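Local coordinates for protein diguanylate cyclase (Pseudomonas aeruginosa, PDB 5M3C) that joins a GGDEF domain to an EAL domain, the module pair of many bacterial signalling proteins, and holds calcium in both, with guanosine-5'-triphosphate in the GGDEF half, at residues B[247-252]-B[264-269]; B[282-287]-B[296-301]. One frame throughout, in Å; residues are numbered along the deposited sequence.

Overall arrangement
Contacts 1 and 2 repeat one arrangement in the EAL barrel: a helix packs on the strand that follows it, 238-259 on 266-269 and 280-291 on 298-303. The two strands are parallel neighbours, probably hydrogen-bonded, Gln299 N to Leu266 O and Glu301 N to Val268 O, both 2.8 Å, and the contacts lie about 8 Å apart, centre to centre. Every touching residue in either contact is buried and apolar. They differ in reach: in contact 1 the helix residue is a small alanine and the nearest alpha carbons are closer than in contact 2, where three leucines span a wider gap. Both strand segments end on a ligand of the same calcium ion, Asn269 and Glu301.

Contact 1 of 2, residues B[247-252]-B[264-269]; sequences EHACQQ and GPLSVN. With CA (calcium ion), chain H.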
loop_
_atom_site.group_PDB
_atom_site.type_symbol
_atom_site.label_atom_id
_atom_site.label_comp_id
_atom_site.label_asym_id
_atom_site.label_seq_id
_atom_site.Cartn_x
_atom_site.Cartn_y
_atom_site.Cartn_z
ATOM N N GLU B 247 -16.323 -17.014 -19.609
ATOM C CA GLU B 247 -17.048 -18.018 -20.383
ATOM C C GLU B 247 -16.967 -17.736 -21.879
ATOM O O GLU B 247 -16.660 -18.625 -22.680
ATOM C CB GLU B 247 -18.514 -18.068 -19.948
ATOM C CG GLU B 247 -19.320 -19.170 -20.620
ATOM C CD GLU B 247 -20.744 -19.263 -20.100
ATOM O OE1 GLU B 247 -21.432 -20.254 -20.424
ATOM O OE2 GLU B 247 -21.176 -18.346 -19.369
ATOM N N HIS B 248 -17.242 -16.492 -22.251
ATOM C CA HIS B 248 -17.230 -16.097 -23.654
ATOM C C HIS B 248 -15.817 -16.110 -24.222
ATOM O O HIS B 248 -15.616 -16.443 -25.391
ATOM C CB HIS B 248 -17.859 -14.716 -23.819
ATOM C CG HIS B 248 -19.349 -14.718 -23.689
ATOM N ND1 HIS B 248 -20.189 -14.678 -24.780
ATOM C CD2 HIS B 248 -20.149 -14.773 -22.600
ATOM C CE1 HIS B 248 -21.443 -14.699 -24.369
ATOM N NE2 HIS B 248 -21.447 -14.757 -23.049
ATOM N N ALA B 249 -14.842 -15.749 -23.392
ATOM C CA ALA B 249 -13.443 -15.790 -23.801
ATOM C C ALA B 249 -13.045 -17.224 -24.109
ATOM O O ALA B 249 -12.346 -17.487 -25.087
ATOM C CB ALA B 249 -12.550 -15.219 -22.715
ATOM N N CYS B 250 -13.498 -18.148 -23.266
ATOM C CA CYS B 250 -13.235 -19.566 -23.474
ATOM C C CYS B 250 -13.944 -20.055 -24.732
ATOM O O CYS B 250 -13.300 -20.503 -25.682
ATOM C CB CYS B 250 -13.687 -20.382 -22.262
ATOM S SG CYS B 250 -12.708 -20.081 -20.772
ATOM N N GLN B 251 -15.270 -19.953 -24.736
ATOM C CA GLN B 251 -16.061 -20.396 -25.880
ATOM C C GLN B 251 -15.351 -20.089 -27.193
ATOM O O GLN B 251 -15.030 -20.990 -27.975
ATOM C CB GLN B 251 -17.428 -19.716 -25.875
ATOM C CG GLN B 251 -18.384 -20.247 -24.822
ATOM C CD GLN B 251 -19.700 -19.493 -24.804
ATOM O OE1 GLN B 251 -19.937 -18.612 -25.632
ATOM N NE2 GLN B 251 -20.562 -19.835 -23.855
ATOM N N GLN B 252 -15.104 -18.804 -27.422
ATOM C CA GLN B 252 -14.495 -18.346 -28.661
ATOM C C GLN B 252 -13.202 -19.100 -28.961
ATOM O O GLN B 252 -13.002 -19.591 -30.075
ATOM C CB GLN B 252 -14.221 -16.843 -28.580
ATOM C CG GLN B 252 -13.722 -16.232 -29.879
ATOM C CD GLN B 252 -14.655 -16.497 -31.043
ATOM O OE1 GLN B 252 -14.713 -17.610 -31.565
ATOM N NE2 GLN B 252 -15.384 -15.471 -31.463
ATOM N N GLY B 264 -1.094 -19.486 -30.319
ATOM C CA GLY B 264 -0.751 -18.958 -29.007
ATOM C C GLY B 264 -1.975 -18.973 -28.111
ATOM O O GLY B 264 -3.080 -19.256 -28.575
ATOM N N PRO B 265 -1.787 -18.669 -26.819
ATOM C CA PRO B 265 -2.912 -18.640 -25.894
ATOM C C PRO B 265 -3.676 -17.317 -25.926
ATOM O O PRO B 265 -3.251 -16.358 -26.578
ATOM C CB PRO B 265 -2.255 -18.857 -24.521
ATOM C CG PRO B 265 -0.775 -18.729 -24.724
ATOM C CD PRO B 265 -0.520 -18.338 -26.150
ATOM N N LEU B 266 -4.803 -17.284 -25.220
ATOM C CA LEU B 266 -5.659 -16.105 -25.163
ATOM C C LEU B 266 -5.632 -15.501 -23.760
ATOM O O LEU B 266 -5.824 -16.204 -22.764
ATOM C CB LEU B 266 -7.091 -16.480 -25.554
ATOM C CG LEU B 266 -8.145 -15.368 -25.521
ATOM C CD1 LEU B 266 -7.906 -14.359 -26.630
ATOM C CD2 LEU B 266 -9.540 -15.958 -25.637
ATOM N N SER B 267 -5.400 -14.192 -23.694
ATOM C CA SER B 267 -5.234 -13.491 -22.425
ATOM C C SER B 267 -6.517 -12.787 -22.027
ATOM O O SER B 267 -7.151 -12.137 -22.855
ATOM C CB SER B 267 -4.121 -12.451 -22.536
ATOM O OG SER B 267 -2.978 -12.987 -23.175
ATOM N N VAL B 268 -6.896 -12.908 -20.761
ATOM C CA VAL B 268 -8.049 -12.175 -20.251
ATOM C C VAL B 268 -7.752 -11.564 -18.889
ATOM O O VAL B 268 -7.195 -12.223 -18.010
ATOM C CB VAL B 268 -9.287 -13.079 -20.138
ATOM C CG1 VAL B 268 -10.428 -12.335 -19.466
ATOM C CG2 VAL B 268 -9.710 -13.563 -21.513
ATOM N N ASN B 269 -8.121 -10.298 -18.721
ATOM C CA ASN B 269 -7.934 -9.614 -17.449
ATOM C C ASN B 269 -8.857 -10.204 -16.392
ATOM O O ASN B 269 -10.022 -10.498 -16.660
ATOM C CB ASN B 269 -8.200 -8.117 -17.596
ATOM C CG ASN B 269 -7.154 -7.419 -18.445
ATOM O OD1 ASN B 269 -5.953 -7.615 -18.260
ATOM N ND2 ASN B 269 -7.608 -6.590 -19.377
HETATM CA CA CA H . -4.480 -6.533 -20.131
#
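With chi1 near 180° in both residues, Leu266 (179°) has its CG beside its own carbonyl carbon and Val268 (174°) has CG2 beside its backbone N; these placements set the two branches that meet Ala249 of the helix. Val268 CG2 lies 3.5 Å from Ala249 CB, a methyl-to-methyl contact. Leu266, two residues earlier on the same side of the strand, approaches with CD2, which is 4.3 Å from Ala249 CB and also lies beside the carbonyl O of that residue. The nearest alpha carbons, Ala249 CA and Val268 CA, are 7.4 Å apart, a spacing closed by the single methyl of Ala249 together with a branch of Val268. Helix 238-259 comes after strand 206-217 and before its parallel neighbour 266-269, so this is packing within a beta-alpha-beta crossover of the TIM-barrel-like EAL fold. Met253 of the same helix also touches Leu266, and Val245 touches Val268. Facing the other way from the helix, Ser267 OG is hydrogen-bonded to Lys198 NZ, and Asn269 OD1 binds calcium at 2.6 Å with Glu210, Glu301 and Asp331. The chemistry thus divides across the strand: between these segments the helix side meets through apolar contacts, with 120 Å² buried, while the opposite side of the strand carries polar groups, among them the calcium ligand Asn269.

Contact 2 of 2, residues B[282-287]-B[296-301]; sequences ERLEQL and SRLQLE. With CA (calcium ion), chain H.
Helix segment 282-287 stands well off strand segment 296-301, the nearest alpha carbons, Leu284 CA and Leu298 CA, being 10.2 Å apart. Leu284 reaches across and divides its two methyls between two strand residues. Its CD1 meets Leu300 CD1 at 3.7 Å, the two side chains reaching for one another tip to tip, and its CD2 lies 3.7 Å from Leu298 CD2, where the chains cross obliquely. The two strand leucines are turned differently: Leu298 has CG anti to the backbone N (chi1 171°), whereas Leu300 has CG beside its own N (chi1 -61°), and both present a methyl to the same helical residue. Helix 280-291 leads into strand 298-303 as the returning half of a beta-alpha-beta unit in the TIM-barrel-like EAL fold, strand 266-269 being the parallel partner from which that unit departs. Leu321 of helix 312-324 touches both Leu284 and Leu300, extending the apolar layer to the next helix. On the flank toward helix 238-259, Arg283 NH1 forms a salt bridge with Asp243 OD2, and Leu287 CD2 lies over one face of the guanidinium, offset toward its rim. At the far end of the strand segment Glu301 binds calcium through a single oxygen, OE1 at 2.1 Å; its other oxygen, OE2, is 4.0 Å from the metal and pairs with Lys352 NZ in a salt bridge, two anchors that should fix the carboxylate's rotation.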
loop_
_atom_site.group_PDB
_atom_site.type_symbol
_atom_site.label_atom_id
_atom_site.label_comp_id
_atom_site.label_asym_id
_atom_site.label_seq_id
_atom_site.Cartn_x
_atom_site.Cartn_y
_atom_site.Cartn_z
ATOM N N GLU B 282 -13.020 -23.932 -9.310
ATOM C CA GLU B 282 -13.997 -24.962 -9.651
ATOM C C GLU B 282 -14.746 -24.554 -10.910
ATOM O O GLU B 282 -14.927 -25.348 -11.832
ATOM C CB GLU B 282 -14.990 -25.173 -8.503
ATOM C CG GLU B 282 -14.522 -26.145 -7.426
ATOM C CD GLU B 282 -13.353 -25.627 -6.607
ATOM O OE1 GLU B 282 -12.919 -26.345 -5.681
ATOM O OE2 GLU B 282 -12.865 -24.508 -6.879
ATOM N N ARG B 283 -15.173 -23.297 -10.930
ATOM C CA ARG B 283 -15.914 -22.742 -12.052
ATOM C C ARG B 283 -15.056 -22.633 -13.307
ATOM O O ARG B 283 -15.506 -22.948 -14.405
ATOM C CB ARG B 283 -16.447 -21.360 -11.682
ATOM C CG ARG B 283 -16.798 -20.491 -12.876
ATOM C CD ARG B 283 -17.781 -21.181 -13.804
ATOM N NE ARG B 283 -18.684 -20.216 -14.419
ATOM C CZ ARG B 283 -19.594 -20.515 -15.337
ATOM N NH1 ARG B 283 -20.368 -19.559 -15.830
ATOM N NH2 ARG B 283 -19.735 -21.764 -15.767
ATOM N N LEU B 284 -13.826 -22.167 -13.145
ATOM C CA LEU B 284 -12.929 -22.013 -14.279
ATOM C C LEU B 284 -12.723 -23.337 -14.994
ATOM O O LEU B 284 -12.805 -23.417 -16.218
ATOM C CB LEU B 284 -11.579 -21.454 -13.830
ATOM C CG LEU B 284 -11.248 -20.083 -14.412
ATOM C CD1 LEU B 284 -9.947 -19.555 -13.831
ATOM C CD2 LEU B 284 -11.164 -20.174 -15.927
ATOM N N GLU B 285 -12.512 -24.388 -14.226
ATOM C CA GLU B 285 -12.255 -25.697 -14.790
ATOM C C GLU B 285 -13.438 -26.102 -15.609
ATOM O O GLU B 285 -13.309 -26.464 -16.752
ATOM C CB GLU B 285 -12.101 -26.672 -13.631
ATOM C CG GLU B 285 -11.594 -28.060 -13.955
ATOM C CD GLU B 285 -11.305 -28.874 -12.709
ATOM O OE1 GLU B 285 -11.442 -30.099 -12.749
ATOM O OE2 GLU B 285 -10.944 -28.296 -11.681
ATOM N N GLN B 286 -14.645 -25.906 -15.110
ATOM C CA GLN B 286 -15.789 -26.295 -15.911
ATOM C C GLN B 286 -15.841 -25.537 -17.178
ATOM O O GLN B 286 -16.124 -26.090 -18.213
ATOM C CB GLN B 286 -17.075 -26.005 -15.203
ATOM C CG GLN B 286 -17.073 -26.489 -13.786
ATOM C CD GLN B 286 -18.466 -26.692 -13.266
ATOM O OE1 GLN B 286 -19.415 -26.052 -13.732
ATOM N NE2 GLN B 286 -18.606 -27.590 -12.298
ATOM N N LEU B 287 -15.563 -24.253 -17.107
ATOM C CA LEU B 287 -15.642 -23.445 -18.329
ATOM C C LEU B 287 -14.745 -23.973 -19.437
ATOM O O LEU B 287 -15.098 -23.919 -20.617
ATOM C CB LEU B 287 -15.267 -21.991 -18.038
ATOM C CG LEU B 287 -16.358 -21.127 -17.408
ATOM C CD1 LEU B 287 -15.918 -19.675 -17.374
ATOM C CD2 LEU B 287 -17.665 -21.271 -18.171
ATOM N N SER B 296 -3.846 -24.834 -20.717
ATOM C CA SER B 296 -2.658 -24.186 -21.268
ATOM C C SER B 296 -2.998 -23.113 -22.301
ATOM O O SER B 296 -2.205 -22.206 -22.546
ATOM C CB SER B 296 -1.745 -25.243 -21.899
ATOM O OG SER B 296 -0.956 -24.695 -22.942
ATOM N N ARG B 297 -4.173 -23.224 -22.910
ATOM C CA ARG B 297 -4.609 -22.265 -23.921
ATOM C C ARG B 297 -5.090 -20.931 -23.328
ATOM O O ARG B 297 -5.197 -19.938 -24.048
ATOM C CB ARG B 297 -5.719 -22.882 -24.780
ATOM N N LEU B 298 -5.372 -20.905 -22.026
ATOM C CA LEU B 298 -5.926 -19.707 -21.381
ATOM C C LEU B 298 -4.943 -18.997 -20.437
ATOM O O LEU B 298 -4.310 -19.625 -19.582
ATOM C CB LEU B 298 -7.198 -20.073 -20.608
ATOM C CG LEU B 298 -7.794 -18.992 -19.699
ATOM C CD1 LEU B 298 -8.570 -17.960 -20.502
ATOM C CD2 LEU B 298 -8.687 -19.628 -18.646
ATOM N N GLN B 299 -4.839 -17.678 -20.592
ATOM C CA GLN B 299 -3.983 -16.861 -19.734
ATOM C C GLN B 299 -4.793 -15.817 -18.968
ATOM O O GLN B 299 -5.617 -15.101 -19.548
ATOM C CB GLN B 299 -2.899 -16.165 -20.561
ATOM C CG GLN B 299 -2.110 -15.117 -19.791
ATOM C CD GLN B 299 -0.993 -14.504 -20.615
ATOM O OE1 GLN B 299 -0.208 -15.217 -21.237
ATOM N NE2 GLN B 299 -0.912 -13.176 -20.618
ATOM N N LEU B 300 -4.546 -15.732 -17.663
ATOM C CA LEU B 300 -5.228 -14.761 -16.811
ATOM C C LEU B 300 -4.297 -13.616 -16.435
ATOM O O LEU B 300 -3.306 -13.817 -15.732
ATOM C CB LEU B 300 -5.749 -15.435 -15.542
ATOM C CG LEU B 300 -6.771 -16.546 -15.768
ATOM C CD1 LEU B 300 -7.063 -17.268 -14.463
ATOM C CD2 LEU B 300 -8.049 -15.992 -16.379
ATOM N N GLU B 301 -4.621 -12.417 -16.911
ATOM C CA GLU B 301 -3.825 -11.233 -16.615
ATOM C C GLU B 301 -4.331 -10.580 -15.339
ATOM O O GLU B 301 -5.531 -10.410 -15.162
ATOM C CB GLU B 301 -3.900 -10.228 -17.769
ATOM C CG GLU B 301 -3.213 -10.684 -19.049
ATOM C CD GLU B 301 -3.326 -9.665 -20.168
ATOM O OE1 GLU B 301 -3.849 -8.557 -19.919
ATOM O OE2 GLU B 301 -2.893 -9.969 -21.298
HETATM CA CA CA H . -4.480 -6.533 -20.131
#